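Local atomic coordinates of putative isochorismatase (Burkholderia xenovorans, PDB entry 3OQP), a protein that belongs to the isochorismatase family and is probably a hydrolase, although its natural substrate is not established. Residues E17-L23 with S62-A66; R39-A44 with T179-I183; I53-F57 with G71-H75; V114-H120 with A143-Y149. All coordinates share one frame; numbering follows the deposited sequence.

Interaction 1 of 4, residues E17-L23 with S62-A66; sequences EYVTGDL and SPLFA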
loop_
_atom_site.group_PDB
_atom_site.type_symbol
_atom_site.label_atom_id
_atom_site.label_comp_id
_atom_site.label_asym_id
_atom_site.label_seq_id
_atom_site.Cartn_x
_atom_site.Cartn_y
_atom_site.Cartn_z
ATOM N N GLU A 17 11.858 11.253 15.574
ATOM C CA GLU A 17 11.887 9.836 15.821
ATOM C C GLU A 17 12.615 9.108 14.708
ATOM O O GLU A 17 13.282 8.090 14.938
ATOM C CB GLU A 17 10.463 9.243 15.922
ATOM C CG GLU A 17 10.387 7.961 16.633
ATOM C CD GLU A 17 10.601 8.183 18.142
ATOM O OE1 GLU A 17 9.622 8.609 18.849
ATOM O OE2 GLU A 17 11.746 7.929 18.612
ATOM N N TYR A 18 12.417 9.590 13.464
ATOM C CA TYR A 18 12.997 9.023 12.281
ATOM C C TYR A 18 14.486 9.350 12.058
ATOM O O TYR A 18 15.161 8.733 11.200
ATOM C CB TYR A 18 12.229 9.460 11.025
ATOM C CG TYR A 18 10.868 8.811 10.905
ATOM C CD1 TYR A 18 10.746 7.444 10.841
ATOM C CD2 TYR A 18 9.683 9.582 10.882
ATOM C CE1 TYR A 18 9.497 6.821 10.712
ATOM C CE2 TYR A 18 8.443 8.955 10.657
ATOM C CZ TYR A 18 8.351 7.584 10.654
ATOM O OH TYR A 18 7.145 6.962 10.457
ATOM N N VAL A 19 15.012 10.307 12.780
ATOM C CA VAL A 19 16.330 10.843 12.568
ATOM C C VAL A 19 17.222 10.572 13.755
ATOM O O VAL A 19 18.159 9.781 13.687
ATOM C CB VAL A 19 16.246 12.333 12.219
ATOM C CG1 VAL A 19 17.626 12.862 11.833
ATOM C CG2 VAL A 19 15.254 12.609 11.070
ATOM N N THR A 20 16.906 11.195 14.876
ATOM C CA THR A 20 17.667 11.048 16.122
ATOM C C THR A 20 17.048 10.066 17.084
ATOM O O THR A 20 17.679 9.712 18.088
ATOM C CB THR A 20 17.807 12.408 16.800
ATOM O OG1 THR A 20 16.512 12.952 17.055
ATOM C CG2 THR A 20 18.671 13.375 15.904
ATOM N N GLY A 21 15.820 9.596 16.802
ATOM C CA GLY A 21 15.098 8.738 17.699
ATOM C C GLY A 21 15.183 7.263 17.416
ATOM O O GLY A 21 16.199 6.772 16.868
ATOM N N ASP A 22 14.152 6.508 17.814
ATOM C CA ASP A 22 14.238 5.054 17.789
ATOM C C ASP A 22 13.541 4.351 16.649
ATOM O O ASP A 22 13.349 3.141 16.708
ATOM C CB ASP A 22 13.881 4.416 19.115
ATOM C CG ASP A 22 15.072 3.759 19.729
ATOM O OD1 ASP A 22 15.521 2.708 19.197
ATOM O OD2 ASP A 22 15.592 4.337 20.707
ATOM N N LEU A 23 13.259 5.089 15.577
ATOM C CA LEU A 23 12.811 4.451 14.330
ATOM C C LEU A 23 13.637 5.001 13.185
ATOM O O LEU A 23 13.127 5.677 12.321
ATOM C CB LEU A 23 11.310 4.659 14.160
ATOM C CG LEU A 23 10.612 3.882 13.028
ATOM C CD1 LEU A 23 10.805 2.380 13.180
ATOM C CD2 LEU A 23 9.103 4.248 13.026
ATOM N N SER A 62 4.217 6.243 24.954
ATOM C CA SER A 62 4.323 5.240 23.883
ATOM C C SER A 62 5.793 5.111 23.530
ATOM O O SER A 62 6.560 6.046 23.743
ATOM C CB SER A 62 3.505 5.658 22.636
ATOM O OG SER A 62 2.112 5.807 22.955
ATOM N N PRO A 63 6.185 3.983 22.973
ATOM C CA PRO A 63 7.605 3.885 22.678
ATOM C C PRO A 63 8.092 4.764 21.515
ATOM O O PRO A 63 9.289 5.102 21.472
ATOM C CB PRO A 63 7.794 2.405 22.378
ATOM C CG PRO A 63 6.629 1.750 23.004
ATOM C CD PRO A 63 5.529 2.670 22.867
ATOM N N LEU A 64 7.160 5.136 20.626
ATOM C CA LEU A 64 7.461 5.944 19.451
ATOM C C LEU A 64 6.400 7.010 19.234
ATOM O O LEU A 64 5.215 6.779 19.465
ATOM C CB LEU A 64 7.544 5.069 18.185
ATOM C CG LEU A 64 8.597 3.936 18.086
ATOM C CD1 LEU A 64 8.297 3.086 16.850
ATOM C CD2 LEU A 64 10.034 4.425 18.013
ATOM N N PHE A 65 6.823 8.187 18.801
ATOM C CA PHE A 65 5.916 9.294 18.484
ATOM C C PHE A 65 5.072 9.730 19.661
ATOM O O PHE A 65 4.007 10.257 19.503
ATOM C CB PHE A 65 5.041 8.958 17.227
ATOM C CG PHE A 65 5.854 8.609 16.041
ATOM C CD1 PHE A 65 6.389 9.609 15.307
ATOM C CD2 PHE A 65 6.093 7.313 15.743
ATOM C CE1 PHE A 65 7.193 9.281 14.197
ATOM C CE2 PHE A 65 6.904 6.969 14.673
ATOM C CZ PHE A 65 7.439 7.967 13.904
ATOM N N ALA A 66 5.596 9.554 20.862
ATOM C CA ALA A 66 4.784 9.863 22.047
ATOM C C ALA A 66 4.587 11.348 22.204
ATOM O O ALA A 66 5.533 12.121 22.188
ATOM C CB ALA A 66 5.437 9.327 23.289
HETATM O O HOH W 1 8.665 9.116 21.303
#

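Interaction 2 of 4, residues R39-A44 with T179-I183; sequences RAMDAA and TDEWI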
loop_
_atom_site.group_PDB
_atom_site.type_symbol
_atom_site.label_atom_id
_atom_site.label_comp_id
_atom_site.label_asym_id
_atom_site.label_seq_id
_atom_site.Cartn_x
_atom_site.Cartn_y
_atom_site.Cartn_z
ATOM N N ARG A 39 14.515 21.217 0.127
ATOM C CA ARG A 39 14.534 21.814 -1.230
ATOM C C ARG A 39 13.135 21.826 -1.805
ATOM O O ARG A 39 12.720 22.823 -2.363
ATOM C CB ARG A 39 15.468 21.080 -2.176
ATOM C CG ARG A 39 16.936 21.226 -1.900
ATOM C CD ARG A 39 17.796 20.864 -3.118
ATOM N NE ARG A 39 17.599 19.541 -3.506
ATOM C CZ ARG A 39 17.348 19.120 -4.750
ATOM N NH1 ARG A 39 17.184 19.915 -5.784
ATOM N NH2 ARG A 39 17.255 17.845 -4.908
ATOM N N ALA A 40 12.411 20.725 -1.645
ATOM C CA ALA A 40 11.055 20.666 -2.178
ATOM C C ALA A 40 10.131 21.714 -1.525
ATOM O O ALA A 40 9.402 22.400 -2.231
ATOM C CB ALA A 40 10.450 19.262 -1.980
HETATM N N MSE A 41 10.277 21.884 -0.211
HETATM C CA MSE A 41 9.498 22.892 0.511
HETATM C C MSE A 41 9.874 24.305 0.046
HETATM O O MSE A 41 9.007 25.130 -0.191
HETATM C CB MSE A 41 9.736 22.790 2.022
HETATM C CG MSE A 41 9.099 21.496 2.623
HETATM SE SE MSE A 41 9.420 21.313 4.428
HETATM C CE MSE A 41 8.387 22.606 5.018
ATOM N N ASP A 42 11.168 24.580 -0.137
ATOM C CA ASP A 42 11.600 25.905 -0.556
ATOM C C ASP A 42 11.155 26.191 -1.967
ATOM O O ASP A 42 10.762 27.308 -2.297
ATOM C CB ASP A 42 13.110 26.023 -0.429
ATOM C CG ASP A 42 13.577 26.069 0.991
ATOM O OD1 ASP A 42 12.769 26.324 1.922
ATOM O OD2 ASP A 42 14.797 25.817 1.266
ATOM N N ALA A 43 11.254 25.185 -2.830
ATOM C CA ALA A 43 10.811 25.324 -4.203
ATOM C C ALA A 43 9.311 25.542 -4.255
ATOM O O ALA A 43 8.829 26.390 -5.033
ATOM C CB ALA A 43 11.211 24.097 -5.012
ATOM N N ALA A 44 8.567 24.775 -3.461
ATOM C CA ALA A 44 7.093 24.913 -3.422
ATOM C C ALA A 44 6.718 26.327 -3.018
ATOM O O ALA A 44 5.839 26.942 -3.632
ATOM C CB ALA A 44 6.506 23.911 -2.428
ATOM N N THR A 179 13.419 14.798 -6.693
ATOM C CA THR A 179 13.118 16.172 -6.312
ATOM C C THR A 179 13.532 17.153 -7.399
ATOM O O THR A 179 12.794 18.071 -7.723
ATOM C CB THR A 179 13.766 16.481 -4.948
ATOM O OG1 THR A 179 13.182 15.649 -3.929
ATOM C CG2 THR A 179 13.526 17.949 -4.534
ATOM N N ASP A 180 14.684 16.900 -8.048
ATOM C CA ASP A 180 15.129 17.781 -9.123
ATOM C C ASP A 180 14.093 17.795 -10.278
ATOM O O ASP A 180 13.734 18.872 -10.804
ATOM C CB ASP A 180 16.459 17.332 -9.750
ATOM C CG ASP A 180 17.586 17.103 -8.763
ATOM O OD1 ASP A 180 17.771 17.949 -7.852
ATOM O OD2 ASP A 180 18.330 16.082 -8.990
ATOM N N GLU A 181 13.623 16.595 -10.614
ATOM C CA GLU A 181 12.627 16.366 -11.650
ATOM C C GLU A 181 11.296 17.070 -11.359
ATOM O O GLU A 181 10.703 17.685 -12.229
ATOM C CB GLU A 181 12.428 14.856 -11.837
ATOM C CG GLU A 181 13.603 14.205 -12.515
ATOM C CD GLU A 181 13.586 12.683 -12.644
ATOM O OE1 GLU A 181 12.978 11.885 -11.882
ATOM O OE2 GLU A 181 14.294 12.272 -13.594
ATOM N N TRP A 182 10.875 17.016 -10.109
ATOM C CA TRP A 182 9.640 17.667 -9.638
ATOM C C TRP A 182 9.755 19.172 -9.721
ATOM O O TRP A 182 8.849 19.849 -10.250
ATOM C CB TRP A 182 9.295 17.236 -8.216
ATOM C CG TRP A 182 8.020 17.804 -7.782
ATOM C CD1 TRP A 182 6.800 17.393 -8.188
ATOM C CD2 TRP A 182 7.835 18.882 -6.848
ATOM N NE1 TRP A 182 5.838 18.157 -7.542
ATOM C CE2 TRP A 182 6.450 19.075 -6.718
ATOM C CE3 TRP A 182 8.704 19.708 -6.107
ATOM C CZ2 TRP A 182 5.918 20.030 -5.845
ATOM C CZ3 TRP A 182 8.164 20.653 -5.260
ATOM C CH2 TRP A 182 6.797 20.835 -5.175
ATOM N N ILE A 183 10.843 19.713 -9.195
ATOM C CA ILE A 183 11.063 21.156 -9.234
ATOM C C ILE A 183 10.991 21.692 -10.669
ATOM O O ILE A 183 10.350 22.726 -10.933
ATOM C CB ILE A 183 12.330 21.551 -8.526
ATOM C CG1 ILE A 183 12.212 21.287 -7.038
ATOM C CG2 ILE A 183 12.651 23.012 -8.783
ATOM C CD1 ILE A 183 13.542 21.408 -6.282
#

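Interaction 3 of 4, residues I53-F57 with G71-H75; sequences IVQNF and GAELH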
loop_
_atom_site.group_PDB
_atom_site.type_symbol
_atom_site.label_atom_id
_atom_site.label_comp_id
_atom_site.label_asym_id
_atom_site.label_seq_id
_atom_site.Cartn_x
_atom_site.Cartn_y
_atom_site.Cartn_z
ATOM N N ILE A 53 1.911 20.226 6.165
ATOM C CA ILE A 53 2.684 19.452 7.101
ATOM C C ILE A 53 1.760 18.496 7.859
ATOM O O ILE A 53 0.716 18.886 8.362
ATOM C CB ILE A 53 3.372 20.400 8.119
ATOM C CG1 ILE A 53 4.298 21.384 7.421
ATOM C CG2 ILE A 53 4.095 19.640 9.244
ATOM C CD1 ILE A 53 5.313 20.794 6.537
ATOM N N VAL A 54 2.199 17.248 7.996
ATOM C CA VAL A 54 1.488 16.196 8.730
ATOM C C VAL A 54 2.385 15.796 9.904
ATOM O O VAL A 54 3.589 15.545 9.679
ATOM C CB VAL A 54 1.192 14.996 7.855
ATOM C CG1 VAL A 54 0.424 13.922 8.646
ATOM C CG2 VAL A 54 0.444 15.448 6.561
ATOM N N GLN A 55 1.802 15.675 11.098
ATOM C CA GLN A 55 2.511 15.229 12.284
ATOM C C GLN A 55 1.734 14.061 12.884
ATOM O O GLN A 55 0.521 14.190 13.152
ATOM C CB GLN A 55 2.656 16.404 13.257
ATOM C CG GLN A 55 3.506 16.112 14.479
ATOM C CD GLN A 55 3.750 17.353 15.353
ATOM O OE1 GLN A 55 3.078 18.374 15.219
ATOM N NE2 GLN A 55 4.806 17.299 16.143
ATOM N N ASN A 56 2.440 12.985 13.203
ATOM C CA ASN A 56 1.863 11.751 13.692
ATOM C C ASN A 56 2.083 11.667 15.215
ATOM O O ASN A 56 3.230 11.789 15.662
ATOM C CB ASN A 56 2.510 10.553 13.000
ATOM C CG ASN A 56 1.930 9.239 13.418
ATOM O OD1 ASN A 56 0.922 8.822 12.847
ATOM N ND2 ASN A 56 2.539 8.569 14.443
ATOM N N PHE A 57 1.016 11.457 15.989
ATOM C CA PHE A 57 1.175 11.245 17.401
ATOM C C PHE A 57 0.618 9.915 17.866
ATOM O O PHE A 57 -0.421 9.459 17.407
ATOM C CB PHE A 57 0.414 12.332 18.152
ATOM C CG PHE A 57 1.041 13.685 18.063
ATOM C CD1 PHE A 57 2.247 13.964 18.706
ATOM C CD2 PHE A 57 0.376 14.719 17.441
ATOM C CE1 PHE A 57 2.794 15.236 18.662
ATOM C CE2 PHE A 57 0.934 16.008 17.404
ATOM C CZ PHE A 57 2.135 16.240 18.007
ATOM N N GLY A 71 10.981 12.841 20.252
ATOM C CA GLY A 71 10.819 12.085 19.011
ATOM C C GLY A 71 9.577 12.493 18.217
ATOM O O GLY A 71 9.589 12.347 16.971
ATOM N N ALA A 72 8.527 12.946 18.920
ATOM C CA ALA A 72 7.330 13.356 18.194
ATOM C C ALA A 72 7.419 14.737 17.577
ATOM O O ALA A 72 6.571 15.109 16.755
ATOM C CB ALA A 72 6.124 13.322 19.145
ATOM N N GLU A 73 8.395 15.529 17.967
ATOM C CA GLU A 73 8.489 16.854 17.421
ATOM C C GLU A 73 8.930 16.798 15.952
ATOM O O GLU A 73 9.677 15.918 15.506
ATOM C CB GLU A 73 9.408 17.748 18.248
ATOM C CG GLU A 73 8.846 17.972 19.674
ATOM C CD GLU A 73 7.512 18.719 19.627
ATOM O OE1 GLU A 73 7.513 19.875 19.196
ATOM O OE2 GLU A 73 6.471 18.144 19.977
ATOM N N LEU A 74 8.442 17.772 15.217
ATOM C CA LEU A 74 8.841 17.964 13.838
ATOM C C LEU A 74 10.322 18.315 13.813
ATOM O O LEU A 74 10.831 19.044 14.655
ATOM C CB LEU A 74 8.031 19.112 13.233
ATOM C CG LEU A 74 6.555 18.872 13.036
ATOM C CD1 LEU A 74 5.807 20.123 12.709
ATOM C CD2 LEU A 74 6.349 17.858 11.892
ATOM N N HIS A 75 11.011 17.739 12.840
ATOM C CA HIS A 75 12.439 17.978 12.647
ATOM C C HIS A 75 12.654 19.436 12.289
ATOM O O HIS A 75 11.811 20.031 11.643
ATOM C CB HIS A 75 12.973 17.093 11.564
ATOM C CG HIS A 75 14.449 17.138 11.419
ATOM N ND1 HIS A 75 15.085 18.085 10.644
ATOM C CD2 HIS A 75 15.418 16.368 11.964
ATOM C CE1 HIS A 75 16.391 17.851 10.673
ATOM N NE2 HIS A 75 16.623 16.849 11.507
HETATM O O HOH W 2 6.871 19.924 16.597
#

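Interaction 4 of 4, residues V114-H120 with A143-Y149; sequences VTGYMTH and ATGSVPY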
loop_
_atom_site.group_PDB
_atom_site.type_symbol
_atom_site.label_atom_id
_atom_site.label_comp_id
_atom_site.label_asym_id
_atom_site.label_seq_id
_atom_site.Cartn_x
_atom_site.Cartn_y
_atom_site.Cartn_z
ATOM N N VAL A 114 3.931 13.780 -2.708
ATOM C CA VAL A 114 4.206 13.172 -1.410
ATOM C C VAL A 114 5.711 13.127 -1.142
ATOM O O VAL A 114 6.531 12.641 -1.957
ATOM C CB VAL A 114 3.634 11.761 -1.367
ATOM C CG1 VAL A 114 4.028 11.011 -0.080
ATOM C CG2 VAL A 114 2.116 11.848 -1.489
ATOM N N THR A 115 6.065 13.610 0.048
ATOM C CA THR A 115 7.380 13.509 0.639
ATOM C C THR A 115 7.187 13.105 2.126
ATOM O O THR A 115 6.074 13.203 2.696
ATOM C CB THR A 115 8.152 14.856 0.567
ATOM O OG1 THR A 115 7.468 15.841 1.370
ATOM C CG2 THR A 115 8.345 15.289 -0.880
ATOM N N GLY A 116 8.269 12.705 2.724
ATOM C CA GLY A 116 8.295 12.330 4.109
ATOM C C GLY A 116 8.261 10.816 4.287
ATOM O O GLY A 116 8.571 10.057 3.376
ATOM N N TYR A 117 7.964 10.415 5.509
ATOM C CA TYR A 117 8.200 9.068 5.984
ATOM C C TYR A 117 6.966 8.442 6.613
ATOM O O TYR A 117 6.140 9.132 7.200
ATOM C CB TYR A 117 9.293 9.099 7.077
ATOM C CG TYR A 117 10.555 9.868 6.697
ATOM C CD1 TYR A 117 11.319 9.531 5.597
ATOM C CD2 TYR A 117 10.922 10.994 7.412
ATOM C CE1 TYR A 117 12.461 10.296 5.263
ATOM C CE2 TYR A 117 12.070 11.728 7.122
ATOM C CZ TYR A 117 12.841 11.381 6.024
ATOM O OH TYR A 117 13.939 12.186 5.723
HETATM N N MSE A 118 6.856 7.105 6.611
HETATM C CA MSE A 118 7.704 6.193 5.870
HETATM C C MSE A 118 7.058 5.862 4.527
HETATM O O MSE A 118 5.844 5.783 4.383
HETATM C CB MSE A 118 7.895 4.882 6.569
HETATM C CG MSE A 118 8.593 5.100 7.886
HETATM SE SE MSE A 118 8.806 3.438 9.011
HETATM C CE MSE A 118 7.081 3.341 9.578
ATOM N N THR A 119 7.893 5.566 3.536
ATOM C CA THR A 119 7.528 5.138 2.147
ATOM C C THR A 119 6.349 4.132 2.173
ATOM O O THR A 119 5.315 4.307 1.524
ATOM C CB THR A 119 8.693 4.520 1.415
ATOM O OG1 THR A 119 9.628 5.569 1.216
ATOM C CG2 THR A 119 8.222 3.931 0.124
ATOM N N HIS A 120 6.528 3.076 2.947
ATOM C CA HIS A 120 5.678 1.892 2.974
ATOM C C HIS A 120 4.503 1.912 3.949
ATOM O O HIS A 120 3.771 0.920 3.982
ATOM C CB HIS A 120 6.599 0.699 3.247
ATOM C CG HIS A 120 7.286 0.834 4.545
ATOM N ND1 HIS A 120 8.480 1.520 4.669
ATOM C CD2 HIS A 120 6.928 0.427 5.778
ATOM C CE1 HIS A 120 8.776 1.575 5.976
ATOM N NE2 HIS A 120 7.860 0.893 6.660
ATOM N N ALA A 143 13.078 11.969 -1.339
ATOM C CA ALA A 143 12.576 12.799 -0.256
ATOM C C ALA A 143 11.635 12.020 0.640
ATOM O O ALA A 143 10.818 12.612 1.349
ATOM C CB ALA A 143 11.932 14.038 -0.829
ATOM N N THR A 144 11.848 10.728 0.667
ATOM C CA THR A 144 11.059 9.738 1.377
ATOM C C THR A 144 11.999 8.670 1.955
ATOM O O THR A 144 13.208 8.791 1.824
ATOM C CB THR A 144 9.998 9.144 0.474
ATOM O OG1 THR A 144 10.611 8.630 -0.714
ATOM C CG2 THR A 144 8.963 10.210 0.062
ATOM N N GLY A 145 11.504 7.594 2.538
ATOM C CA GLY A 145 12.377 6.514 2.971
ATOM C C GLY A 145 11.736 5.487 3.879
ATOM O O GLY A 145 10.591 5.698 4.376
ATOM N N SER A 146 12.496 4.416 4.100
ATOM C CA SER A 146 12.062 3.240 4.841
ATOM C C SER A 146 13.073 2.832 5.893
ATOM O O SER A 146 14.167 3.413 5.995
ATOM C CB SER A 146 11.801 2.042 3.895
ATOM O OG SER A 146 10.745 2.305 2.979
ATOM N N VAL A 147 12.640 1.873 6.700
ATOM C CA VAL A 147 13.426 1.239 7.772
ATOM C C VAL A 147 13.373 -0.261 7.430
ATOM O O VAL A 147 12.476 -0.706 6.747
ATOM C CB VAL A 147 12.829 1.484 9.186
ATOM C CG1 VAL A 147 12.672 2.986 9.405
ATOM C CG2 VAL A 147 11.511 0.741 9.416
ATOM N N PRO A 148 14.320 -1.074 7.937
ATOM C CA PRO A 148 14.238 -2.543 7.739
ATOM C C PRO A 148 13.249 -3.139 8.765
ATOM O O PRO A 148 13.028 -2.591 9.862
ATOM C CB PRO A 148 15.667 -3.007 7.991
ATOM C CG PRO A 148 16.120 -2.054 9.064
ATOM C CD PRO A 148 15.567 -0.690 8.604
ATOM N N TYR A 149 12.663 -4.275 8.409
ATOM C CA TYR A 149 11.726 -4.972 9.269
ATOM C C TYR A 149 12.047 -6.489 9.229
ATOM O O TYR A 149 12.388 -7.058 8.165
ATOM C CB TYR A 149 10.287 -4.891 8.739
ATOM C CG TYR A 149 9.560 -3.581 8.885
ATOM C CD1 TYR A 149 9.778 -2.720 9.919
ATOM C CD2 TYR A 149 8.489 -3.312 8.065
ATOM C CE1 TYR A 149 9.021 -1.561 10.074
ATOM C CE2 TYR A 149 7.705 -2.145 8.211
ATOM C CZ TYR A 149 7.985 -1.275 9.222
ATOM O OH TYR A 149 7.247 -0.118 9.318
#

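Interaction 1 of 4, residues E17-L23 with S62-A66
Glu17 CG stands anti to the backbone N (chi1 -159°), and a bend at the next bond brings the carboxylate up against the backbone of Leu64 and Phe65. CG of Phe65, anti to its own carbonyl carbon, directs the ring to Glu17. The two segments are loops following neighbouring strands 7-12 and 51-56 of the parallel alpha/beta sheet of the isochorismatase fold. Glu17 CB sits over one face of the Phe65 ring in a CH-pi contact, 4.0 Å from the centroid. Phe65 CZ in turn lies over a face of the Tyr18 ring, 3.4 Å from Tyr18 CZ. The two ring planes are oblique, at 59°. Leu23 CD2 comes to the rim of the Phe65 ring, 3.9 Å from Phe65 CE2. The branch CD2 of Leu64 lies against Glu17 CD at 3.8 Å, and Tyr198 of the second subunit also packs on Leu64. The buried carboxylate is gripped at both oxygens. OE2 of Glu17 takes the amide of Asp22 (N to OE2 2.9 Å) through its anti lone pair, which pins the turn of its own loop. OE1 of Glu17 accepts from Phe65 N at 2.8 Å, on the anti side and 25° out of the carboxylate plane. Water 1 donates to the same Glu17 OE1 at 2.7 Å and accepts from Ala66 N at 3.1 Å.

Interaction 2 of 4, residues R39-A44 with T179-I183
The guanidinium group of Arg39 meets Asp180 with its end and Thr179 with one face. Its NH1 and NH2 both reach a single oxygen, Asp180 OD1, at 2.9 and 3.0 Å, forming a salt bridge through two bent hydrogen bonds; the guanidinium and carboxylate planes lie 48° apart. NH1 arrives nearly along the C-O direction of that oxygen, whereas NH2 comes from above the carboxylate plane. The methyl CG2 of Thr179 is placed over the flat of the guanidinium, offset toward its rim, with Thr179 CG2 4.0 Å from Arg39 CZ. Asn36, one turn earlier on the arginine's helix, accepts a further bond from NH2, and Thr179 OG1 turns to Asp142 instead. Deeper in the interface the contact becomes apolar. With CG of Trp182 anti to its backbone N (chi1 -176°), the indole extends toward the other helix and presents its edge: CH2 of Trp182 touches Ala44 CB at 4.1 Å, while CZ3 of Trp182 comes to 3.7 Å from Ala40 O. On the outer side Ala43 CB packs against Ile183 CG1 at 3.6 Å. Small alanines thus meet the large side chains of the opposite helix, and the axes of the two short helical segments approach to 10.3 Å, 6° from parallel. Ala40 and Ala44 also touch Leu9 of strand 7-12, and Trp182 touches Leu140 of strand 136-140. The arrangement is that of adjacent, parallel helices lying on one face of the parallel sheet in an alpha/beta fold of the isochorismatase family.

Interaction 3 of 4, residues I53-F57 with G71-H75
Leu74 lays its isobutyl group over the side chains of Ile53 and Gln55 on strand 51-56. Its CD1 comes to 3.9 Å from Ile53 CG2, and its CG passes the Gln55 amide, 3.9 Å from CD of that glutamine. Ile53 in turn meets Met41 of helix 30-47, so Leu74 extends the apolar packing on the helix 30-47 side of this inner strand. Beside this apolar patch Gln55 reaches across almost fully extended, with CG anti to the backbone N (chi1 -174°), and delivers its amide to the loop. NE2 of Gln55 donates to Ala72 O at 2.9 Å; the acceptor lies in the amide plane, and the N-H points nearly straight at it (164°), although the donor is tilted 28° from the carbonyl plane. Gln15 NE2 is a second donor to this carbonyl. At the other end of the amide, Gln55 OE1 is bonded to Tyr86 OH. Water 2 accepts from Leu74 N at 3.0 Å and makes only a weak bond to Gln55 NE2, at 3.4 Å. Further along, the Phe57 ring meets Ala72 obliquely, with CE1 of Phe57 3.9 Å from Ala72 CB. The loop is part of the beta-alpha-beta crossover from strand 51-56 to its parallel neighbour 85-89, and it leads into helix 76-79, which His75 caps through Val77 N. Because a carbonyl can only accept, the bond to Ala72 O sets the flip of the Gln55 amide, and Tyr86 OH suits the OE1 end; a neutral side chain thus ties loop to strand without a charge pair.

Interaction 4 of 4, residues V114-H120 with A143-Y149
Met118, a selenomethionine here, runs alongside residues 145-149: CB lies 3.6 Å from Gly145 O, CG stays beside the same carbonyl oxygen, SE packs on Val147 CG2 at 3.8 Å, and after a bend at the last torsion the terminal CE comes to 3.5 Å from Tyr149 OH. The peptide before Met118 is cis, in the loop that follows strand 111-115 of the isochorismatase fold; Met118 N is bonded to a sulfinate oxygen of the modified cysteine at position 122. In related nicotinamidases the amide after such a cis peptide contributes to the oxyanion hole, and the geometry is consistent with that role. The backbones run side by side in the same direction. Gly116 N donates to Ala143 O at 2.9 Å, in the carbonyl plane, and Thr119 N donates to Gly145 O at 2.8 Å from 41° above its carbonyl plane. Both glycines have backbone angles suited to a residue without a side chain. The Tyr117 ring turns its edge to the backbone N of Gly145. Thr119 OG1 is bonded to His162 of helix 158-173. Pro148 O accepts from Asn201 of the second subunit, so this buried strip forms part of the dimer interface. With CG of His120 between the backbone N and the carbonyl carbon (chi1 61°), the imidazole edge spans Ser146 and Tyr149. Its plane is at 88° to the Tyr149 ring. ND1 of His120 shares a hydrogen bond with Ser146 OG at 2.9 Å, and NE2 of His120 donates to Tyr149 OH, also at 2.9 Å.

From the N terminus, residues 17-23, in the loop after strand 7-12, open interaction 1, and 39-44 on helix 30-47 open interaction 2. Interaction 3 opens at 53-57 on the next strand; 62-66 then joins 17-23, closing interaction 1, and 71-75 closes interaction 3, so the two cross. They touch where Glu17 N meets Gly71 O, a probable hydrogen bond. Interaction 4, 114-120 with 143-149, follows in series, yet Tyr18 packs on Tyr117 and Met118, joining it to interaction 1. Interaction 2 closes last, at 179-183; it crosses interaction 1 and encloses interactions 3 and 4. It pairs helices on the sheet, whereas the others tie together strand ends and loops.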